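Local atomic coordinates of alternansucrase (PDB entry 6HVG), a protein that belongs to glycoside hydrolase family 70, with a TIM-barrel-type family domain, choline-binding-type repeats and a bound calcium ion. Residues E520-D525 and I1253-A1258; W529-F534 and F576-D581. All blocks are in the same frame, centred on the assembly; numbering follows the deposited sequence.

Contact 1: E520-D525 and I1253-A1258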
ATOM      1  N   GLU A 520       1.388  16.467   7.663  1.00 48.52           N
ATOM      2  CA  GLU A 520       2.322  15.505   7.065  1.00 50.56           C
ATOM      3  C   GLU A 520       1.834  14.948   5.720  1.00 50.42           C
ATOM      4  O   GLU A 520       2.528  14.160   5.101  1.00 51.03           O
ATOM      5  CB  GLU A 520       2.631  14.357   8.040  1.00 48.66           C
ATOM      6  CG  GLU A 520       3.407  14.809   9.260  1.00 48.25           C
ATOM      7  CD  GLU A 520       3.808  13.680  10.166  1.00 47.97           C
ATOM      8  OE1 GLU A 520       3.326  12.567   9.961  1.00 45.09           O
ATOM      9  OE2 GLU A 520       4.590  13.913  11.109  1.00 52.35           O
ATOM     10  N   ASP A 521       0.640  15.360   5.290  1.00 50.69           N
ATOM     11  CA  ASP A 521       0.097  14.983   3.996  1.00 48.45           C
ATOM     12  C   ASP A 521       0.051  13.468   3.780  1.00 50.20           C
ATOM     13  O   ASP A 521       0.553  12.965   2.784  1.00 51.82           O
ATOM     14  CB  ASP A 521       0.904  15.667   2.893  1.00 50.47           C
ATOM     15  CG  ASP A 521       0.709  17.181   2.875  1.00 54.59           C
ATOM     16  OD1 ASP A 521      -0.246  17.686   3.499  1.00 54.67           O
ATOM     17  OD2 ASP A 521       1.526  17.872   2.220  1.00 59.84           O
ATOM     18  N   GLU A 522      -0.528  12.751   4.738  1.00 50.70           N
ATOM     19  CA  GLU A 522      -0.768  11.329   4.601  1.00 48.06           C
ATOM     20  C   GLU A 522      -1.337  11.034   3.218  1.00 49.02           C
ATOM     21  O   GLU A 522      -2.259  11.693   2.772  1.00 53.02           O
ATOM     22  CB  GLU A 522      -1.732  10.829   5.687  1.00 47.90           C
ATOM     23  CG  GLU A 522      -1.691   9.316   5.907  1.00 50.28           C
ATOM     24  CD  GLU A 522      -2.599   8.836   7.024  1.00 51.80           C
ATOM     25  OE1 GLU A 522      -3.761   9.293   7.090  1.00 56.50           O
ATOM     26  OE2 GLU A 522      -2.147   8.028   7.863  1.00 51.49           O
ATOM     27  N   ALA A 523      -0.754  10.061   2.531  1.00 48.73           N
ATOM     28  CA  ALA A 523      -1.226   9.606   1.221  1.00 50.28           C
ATOM     29  C   ALA A 523      -1.058   8.094   1.118  1.00 52.55           C
ATOM     30  O   ALA A 523      -0.212   7.523   1.792  1.00 53.26           O
ATOM     31  CB  ALA A 523      -0.437  10.279   0.113  1.00 49.16           C
ATOM     32  N   PHE A 524      -1.839   7.445   0.263  1.00 53.04           N
ATOM     33  CA  PHE A 524      -1.774   5.984   0.169  1.00 53.60           C
ATOM     34  C   PHE A 524      -1.605   5.465  -1.237  1.00 53.14           C
ATOM     35  O   PHE A 524      -1.829   4.314  -1.511  1.00 54.97           O
ATOM     36  CB  PHE A 524      -3.000   5.365   0.803  1.00 52.12           C
ATOM     37  CG  PHE A 524      -3.121   5.648   2.271  1.00 54.96           C
ATOM     38  CD1 PHE A 524      -3.815   6.758   2.724  1.00 53.96           C
ATOM     39  CD2 PHE A 524      -2.545   4.799   3.194  1.00 55.59           C
ATOM     40  CE1 PHE A 524      -3.941   7.005   4.079  1.00 54.22           C
ATOM     41  CE2 PHE A 524      -2.664   5.045   4.553  1.00 57.56           C
ATOM     42  CZ  PHE A 524      -3.367   6.150   4.995  1.00 54.32           C
ATOM     43  N   ASP A 525      -1.137   6.299  -2.137  1.00 55.71           N
ATOM     44  CA  ASP A 525      -0.937   5.806  -3.460  1.00 58.30           C
ATOM     45  C   ASP A 525       0.454   5.162  -3.545  1.00 55.01           C
ATOM     46  O   ASP A 525       1.418   5.641  -2.954  1.00 56.59           O
ATOM     47  CB  ASP A 525      -1.191   6.908  -4.497  1.00 64.52           C
ATOM     48  CG  ASP A 525      -0.116   7.946  -4.513  1.00 70.71           C
ATOM     49  OD1 ASP A 525       0.956   7.662  -5.129  1.00 77.03           O
ATOM     50  OD2 ASP A 525      -0.350   9.031  -3.914  1.00 65.37           O
ATOM     51  N   ILE A1253       6.228   8.448   7.658  1.00 43.72           N
ATOM     52  CA  ILE A1253       5.799   9.576   8.457  1.00 42.69           C
ATOM     53  C   ILE A1253       5.430   9.136   9.876  1.00 45.13           C
ATOM     54  O   ILE A1253       4.756   8.129  10.055  1.00 46.97           O
ATOM     55  CB  ILE A1253       4.625  10.341   7.814  1.00 41.70           C
ATOM     56  CG1 ILE A1253       3.410   9.450   7.606  1.00 43.65           C
ATOM     57  CG2 ILE A1253       5.057  10.984   6.522  1.00 40.50           C
ATOM     58  CD1 ILE A1253       2.223  10.163   7.001  1.00 44.42           C
ATOM     59  N   LEU A1254       5.885   9.899  10.869  1.00 44.91           N
ATOM     60  CA  LEU A1254       5.734   9.524  12.274  1.00 48.08           C
ATOM     61  C   LEU A1254       4.620  10.241  13.023  1.00 47.80           C
ATOM     62  O   LEU A1254       4.515  10.092  14.248  1.00 44.97           O
ATOM     63  CB  LEU A1254       7.061   9.736  13.022  1.00 48.60           C
ATOM     64  CG  LEU A1254       8.261   8.950  12.479  1.00 49.34           C
ATOM     65  CD1 LEU A1254       9.439   9.049  13.422  1.00 50.58           C
ATOM     66  CD2 LEU A1254       7.931   7.489  12.279  1.00 48.84           C
ATOM     67  N   HIS A1255       3.792  10.999  12.298  1.00 47.14           N
ATOM     68  CA  HIS A1255       2.592  11.647  12.871  1.00 52.73           C
ATOM     69  C   HIS A1255       2.907  12.713  13.943  1.00 50.49           C
ATOM     70  O   HIS A1255       2.134  12.937  14.882  1.00 50.51           O
ATOM     71  CB  HIS A1255       1.638  10.590  13.460  1.00 54.90           C
ATOM     72  CG  HIS A1255       1.097   9.633  12.452  1.00 54.19           C
ATOM     73  ND1 HIS A1255       0.072   8.758  12.741  1.00 56.26           N
ATOM     74  CD2 HIS A1255       1.420   9.427  11.157  1.00 53.29           C
ATOM     75  CE1 HIS A1255      -0.200   8.040  11.667  1.00 56.29           C
ATOM     76  NE2 HIS A1255       0.597   8.433  10.690  1.00 56.69           N
ATOM     77  N   ARG A1256       4.047  13.357  13.800  1.00 46.76           N
ATOM     78  CA  ARG A1256       4.514  14.288  14.813  1.00 49.12           C
ATOM     79  C   ARG A1256       4.250  15.752  14.446  1.00 50.79           C
ATOM     80  O   ARG A1256       4.078  16.589  15.345  1.00 50.77           O
ATOM     81  CB  ARG A1256       5.999  14.058  15.084  1.00 47.77           C
ATOM     82  CG  ARG A1256       6.187  12.892  16.022  1.00 48.11           C
ATOM     83  CD  ARG A1256       7.626  12.456  16.162  1.00 47.88           C
ATOM     84  NE  ARG A1256       7.696  11.340  17.095  1.00 51.09           N
ATOM     85  CZ  ARG A1256       8.754  10.558  17.275  1.00 53.39           C
ATOM     86  NH1 ARG A1256       9.860  10.750  16.582  1.00 54.52           N
ATOM     87  NH2 ARG A1256       8.707   9.575  18.159  1.00 55.15           N
ATOM     88  N   GLY A1257       4.246  16.045  13.146  1.00 45.59           N
ATOM     89  CA  GLY A1257       3.870  17.346  12.656  1.00 46.47           C
ATOM     90  C   GLY A1257       5.006  18.047  11.938  1.00 48.50           C
ATOM     91  O   GLY A1257       6.185  17.755  12.175  1.00 49.39           O
ATOM     92  N   ALA A1258       4.644  18.974  11.055  1.00 47.71           N
ATOM     93  CA  ALA A1258       5.632  19.738  10.320  1.00 48.87           C
ATOM     94  C   ALA A1258       6.442  20.661  11.230  1.00 49.63           C
ATOM     95  O   ALA A1258       7.603  20.967  10.937  1.00 45.11           O
ATOM     96  CB  ALA A1258       4.953  20.553   9.240  1.00 50.83           C
TER
HETATM   97  O   HOH W   1       0.527   7.285   8.200  1.00 53.48           O

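Contact 2: W529-F534 and F576-D581. With CA (calcium ion), chain C.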
ATOM      1  N   TRP A 529       0.852   3.160   0.351  1.00 51.39           N
ATOM      2  CA  TRP A 529      -0.255   2.351   0.838  1.00 55.54           C
ATOM      3  C   TRP A 529       0.051   1.621   2.144  1.00 51.97           C
ATOM      4  O   TRP A 529      -0.854   1.394   2.939  1.00 47.50           O
ATOM      5  CB  TRP A 529      -0.637   1.327  -0.241  1.00 61.01           C
ATOM      6  CG  TRP A 529      -1.675   0.353   0.150  1.00 64.54           C
ATOM      7  CD1 TRP A 529      -1.483  -0.944   0.547  1.00 66.10           C
ATOM      8  CD2 TRP A 529      -3.084   0.573   0.159  1.00 68.49           C
ATOM      9  NE1 TRP A 529      -2.700  -1.543   0.821  1.00 65.85           N
ATOM     10  CE2 TRP A 529      -3.698  -0.633   0.590  1.00 69.34           C
ATOM     11  CE3 TRP A 529      -3.886   1.675  -0.133  1.00 71.13           C
ATOM     12  CZ2 TRP A 529      -5.086  -0.762   0.730  1.00 73.38           C
ATOM     13  CZ3 TRP A 529      -5.271   1.550   0.012  1.00 78.48           C
ATOM     14  CH2 TRP A 529      -5.856   0.340   0.442  1.00 75.57           C
ATOM     15  N   LEU A 530       1.320   1.261   2.360  1.00 49.17           N
ATOM     16  CA  LEU A 530       1.678   0.423   3.491  1.00 47.95           C
ATOM     17  C   LEU A 530       1.627   1.175   4.810  1.00 46.65           C
ATOM     18  O   LEU A 530       1.025   0.696   5.766  1.00 41.81           O
ATOM     19  CB  LEU A 530       3.060  -0.183   3.289  1.00 50.98           C
ATOM     20  CG  LEU A 530       3.313  -1.007   2.026  1.00 50.80           C
ATOM     21  CD1 LEU A 530       4.705  -1.606   2.108  1.00 53.58           C
ATOM     22  CD2 LEU A 530       2.299  -2.123   1.875  1.00 51.99           C
ATOM     23  N   GLN A 531       2.252   2.354   4.853  1.00 48.56           N
ATOM     24  CA  GLN A 531       2.362   3.122   6.093  1.00 45.68           C
ATOM     25  C   GLN A 531       1.925   4.592   6.071  1.00 46.18           C
ATOM     26  O   GLN A 531       2.018   5.279   7.096  1.00 49.29           O
ATOM     27  CB  GLN A 531       3.797   3.016   6.587  1.00 44.76           C
ATOM     28  CG  GLN A 531       4.082   1.706   7.284  1.00 41.73           C
ATOM     29  CD  GLN A 531       5.472   1.660   7.824  1.00 39.48           C
ATOM     30  OE1 GLN A 531       6.416   1.961   7.120  1.00 38.61           O
ATOM     31  NE2 GLN A 531       5.607   1.286   9.081  1.00 39.84           N
ATOM     32  N   GLY A 532       1.456   5.078   4.933  1.00 43.93           N
ATOM     33  CA  GLY A 532       0.866   6.393   4.880  1.00 44.57           C
ATOM     34  C   GLY A 532       1.718   7.527   4.342  1.00 45.74           C
ATOM     35  O   GLY A 532       1.221   8.638   4.211  1.00 43.66           O
ATOM     36  N   GLY A 533       2.988   7.269   4.028  1.00 47.61           N
ATOM     37  CA  GLY A 533       3.823   8.285   3.363  1.00 44.55           C
ATOM     38  C   GLY A 533       5.249   8.342   3.878  1.00 44.71           C
ATOM     39  O   GLY A 533       5.536   7.869   4.962  1.00 47.91           O
ATOM     40  N   PHE A 534       6.140   8.943   3.103  1.00 44.23           N
ATOM     41  CA  PHE A 534       7.556   8.959   3.437  1.00 44.36           C
ATOM     42  C   PHE A 534       8.156  10.348   3.530  1.00 44.85           C
ATOM     43  O   PHE A 534       7.715  11.274   2.832  1.00 43.68           O
ATOM     44  CB  PHE A 534       8.354   8.225   2.372  1.00 45.72           C
ATOM     45  CG  PHE A 534       7.877   6.846   2.098  1.00 46.27           C
ATOM     46  CD1 PHE A 534       8.084   5.827   3.011  1.00 48.95           C
ATOM     47  CD2 PHE A 534       7.239   6.562   0.925  1.00 48.64           C
ATOM     48  CE1 PHE A 534       7.637   4.552   2.763  1.00 48.36           C
ATOM     49  CE2 PHE A 534       6.808   5.281   0.660  1.00 50.46           C
ATOM     50  CZ  PHE A 534       7.016   4.277   1.579  1.00 50.59           C
ATOM     51  N   PHE A 576      11.853   3.929  -1.154  1.00 40.16           N
ATOM     52  CA  PHE A 576      11.161   3.882   0.131  1.00 41.90           C
ATOM     53  C   PHE A 576      10.078   2.852   0.111  1.00 42.12           C
ATOM     54  O   PHE A 576       9.265   2.844  -0.794  1.00 41.84           O
ATOM     55  CB  PHE A 576      10.573   5.246   0.460  1.00 42.14           C
ATOM     56  CG  PHE A 576      11.608   6.306   0.625  1.00 38.94           C
ATOM     57  CD1 PHE A 576      12.216   6.506   1.836  1.00 39.64           C
ATOM     58  CD2 PHE A 576      12.012   7.041  -0.451  1.00 38.38           C
ATOM     59  CE1 PHE A 576      13.203   7.463   1.985  1.00 40.54           C
ATOM     60  CE2 PHE A 576      12.979   8.001  -0.322  1.00 39.42           C
ATOM     61  CZ  PHE A 576      13.583   8.212   0.900  1.00 40.74           C
ATOM     62  N   LEU A 577      10.105   1.979   1.111  1.00 43.36           N
ATOM     63  CA  LEU A 577       9.207   0.859   1.184  1.00 42.66           C
ATOM     64  C   LEU A 577       8.577   0.844   2.549  1.00 42.51           C
ATOM     65  O   LEU A 577       7.377   1.093   2.683  1.00 46.79           O
ATOM     66  CB  LEU A 577       9.981  -0.445   0.890  1.00 43.73           C
ATOM     67  CG  LEU A 577       9.263  -1.794   1.052  1.00 43.84           C
ATOM     68  CD1 LEU A 577       8.048  -1.897   0.144  1.00 43.94           C
ATOM     69  CD2 LEU A 577      10.261  -2.887   0.730  1.00 42.45           C
ATOM     70  N   LEU A 578       9.371   0.549   3.576  1.00 43.12           N
ATOM     71  CA  LEU A 578       8.847   0.431   4.945  1.00 42.56           C
ATOM     72  C   LEU A 578       9.842   0.958   5.929  1.00 40.22           C
ATOM     73  O   LEU A 578      11.057   0.880   5.715  1.00 40.21           O
ATOM     74  CB  LEU A 578       8.533  -1.033   5.298  1.00 46.26           C
ATOM     75  CG  LEU A 578       7.287  -1.659   4.649  1.00 49.56           C
ATOM     76  CD1 LEU A 578       7.374  -3.176   4.580  1.00 51.34           C
ATOM     77  CD2 LEU A 578       6.030  -1.290   5.415  1.00 51.64           C
ATOM     78  N   ALA A 579       9.314   1.468   7.030  1.00 39.50           N
ATOM     79  CA  ALA A 579      10.083   1.818   8.220  1.00 38.98           C
ATOM     80  C   ALA A 579      11.219   2.777   7.925  1.00 42.43           C
ATOM     81  O   ALA A 579      11.023   3.764   7.189  1.00 44.44           O
ATOM     82  CB  ALA A 579      10.577   0.571   8.949  1.00 38.40           C
ATOM     83  N   ASN A 580      12.384   2.548   8.535  1.00 42.86           N
ATOM     84  CA  ASN A 580      13.526   3.401   8.316  1.00 44.13           C
ATOM     85  C   ASN A 580      14.317   2.869   7.167  1.00 43.97           C
ATOM     86  O   ASN A 580      14.878   1.796   7.266  1.00 49.54           O
ATOM     87  CB  ASN A 580      14.418   3.425   9.538  1.00 46.74           C
ATOM     88  CG  ASN A 580      13.765   4.096  10.716  1.00 47.14           C
ATOM     89  OD1 ASN A 580      13.741   5.334  10.813  1.00 56.08           O
ATOM     90  ND2 ASN A 580      13.240   3.307  11.605  1.00 47.13           N
ATOM     91  N   ASP A 581      14.372   3.609   6.068  1.00 43.66           N
ATOM     92  CA  ASP A 581      15.038   3.129   4.862  1.00 44.10           C
ATOM     93  C   ASP A 581      16.551   3.366   4.994  1.00 44.80           C
ATOM     94  O   ASP A 581      16.998   4.483   5.150  1.00 48.77           O
ATOM     95  CB  ASP A 581      14.453   3.817   3.627  1.00 41.33           C
ATOM     96  CG  ASP A 581      15.013   3.315   2.367  1.00 40.34           C
ATOM     97  OD1 ASP A 581      14.583   2.248   1.879  1.00 38.72           O
ATOM     98  OD2 ASP A 581      15.874   4.033   1.810  1.00 48.59           O
TER
HETATM   99 CA    CA C2000      15.325   1.593   0.264  1.00 47.20          CA
HETATM  100  O   HOH W   2      17.204   0.799   1.471  1.00 40.78           O

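Contact 1: E520-D525 and I1253-A1258
The carboxylate of Glu520 is held by the backbone N-H groups of His1255, Arg1256 and Gly1257. This joins two loops of the family 70 domain. One precedes helix 528-531. The other leaves strand 1248-1252 of a six-stranded antiparallel sheet. The grip on Glu520 is the tight, buried part of the contact. The side chain is extended beyond CG, and CD lies anti to CA (chi2 -176°). His1255 N is 2.9 Å from Glu520 OE1 and uses the syn lone pair of Glu520 OE1, the side of the other oxygen. OE2 takes two amides from the same face of the carboxylate plane, well above it. Arg1256 N is 2.8 Å from Glu520 OE2. Gly1257 N is 3.0 Å from Glu520 OE2, and this bond is the straightest of the three, at 167°. Tyr1192 OH adds a further hydrogen bond to OE2, so three partners share that oxygen. They probably help stabilise the buried negative charge. Ile1253 CB approaches Glu520 OE1 to 3.4 Å.

The other side is looser and partly exposed. Ile1253 CD1 is 4.0 Å from Glu522 CA, and the two side chains cross at about a right angle. Glu522 and His1255 have no direct hydrogen bond, and the carboxylate stands 82° to the ring. A water bridges them, in the ring plane at the imidazole edge. It lies 2.7 Å from His1255 NE2 and donates to Glu522 OE2 at 2.8 Å.

Contact 2: W529-F534 and F576-D581
Phe534 packs its ring against Phe576 where the chain enters strand 534-537 of the six-stranded antiparallel sheet in the family 70 domain. Helix 528-531 runs just before it. Across the contact, a loop leads into strand 580-582 of the same sheet. Phe534 has the largest buried area here, followed by Leu530, with Gln531 and Phe576 next.

Phe576 meets one face of the Phe534 ring mainly with CB; its own ring is inclined obliquely to that of Phe534. This CH-pi contact has Phe576 CB 3.4 Å from the Phe534 ring centroid and only 7° off the normal, so it sits over the centre. The two aromatic side chains slide past each other in opposite directions. At the edge of the Phe534 ring, in its plane, Leu577 O is 3.4 Å from Phe534 CZ.

Leu530 fills the apolar part with one branch. Its CD1 touches Leu578 CD2 at 3.6 Å, and these side chains cross at about a right angle. Leu577 CD1 lies 3.9 Å from the same Leu530 CD1.

Gln531 supplies the polar link. Its chain is extended, with CD anti to CA (chi2 -177°), and OE1 faces the loop. Ala579 N donates to Gln531 OE1 at 2.9 Å. The bond is nearly linear, at 178°, and uses a lone pair in the carbonyl plane. The other end of the amide, NE2, binds Met1099 O, so both polar atoms of this buried group are satisfied.

The far end of 576-581 reaches the calcium site. Asp581 binds the ion through OD1; its other ligands include Glu575 O, Asn625 O, Asp1159 OD1 and a water. Asp581 OD2 accepts a hydrogen bond from Asn1249 ND2.

The two contacts lie side by side, with centres about 10 Å apart. Both segments of contact 2 fall between those of contact 1 in the sequence. Gly532 and Gly533 connect them through their carbonyls. Gly533 O probably accepts a hydrogen bond from Ile1253 N at 2.8 Å. Gly532 O probably accepts one from Ala523 N at 3.0 Å, and Ile1253 CD1 and Glu522 CG pack against the same oxygen. The turn after helix 528-531 is therefore tied to both loops of contact 1. Only contact 2 includes a calcium ligand, Asp581. Glu520 CD, in contact 1, is 19.4 Å from the calcium ion.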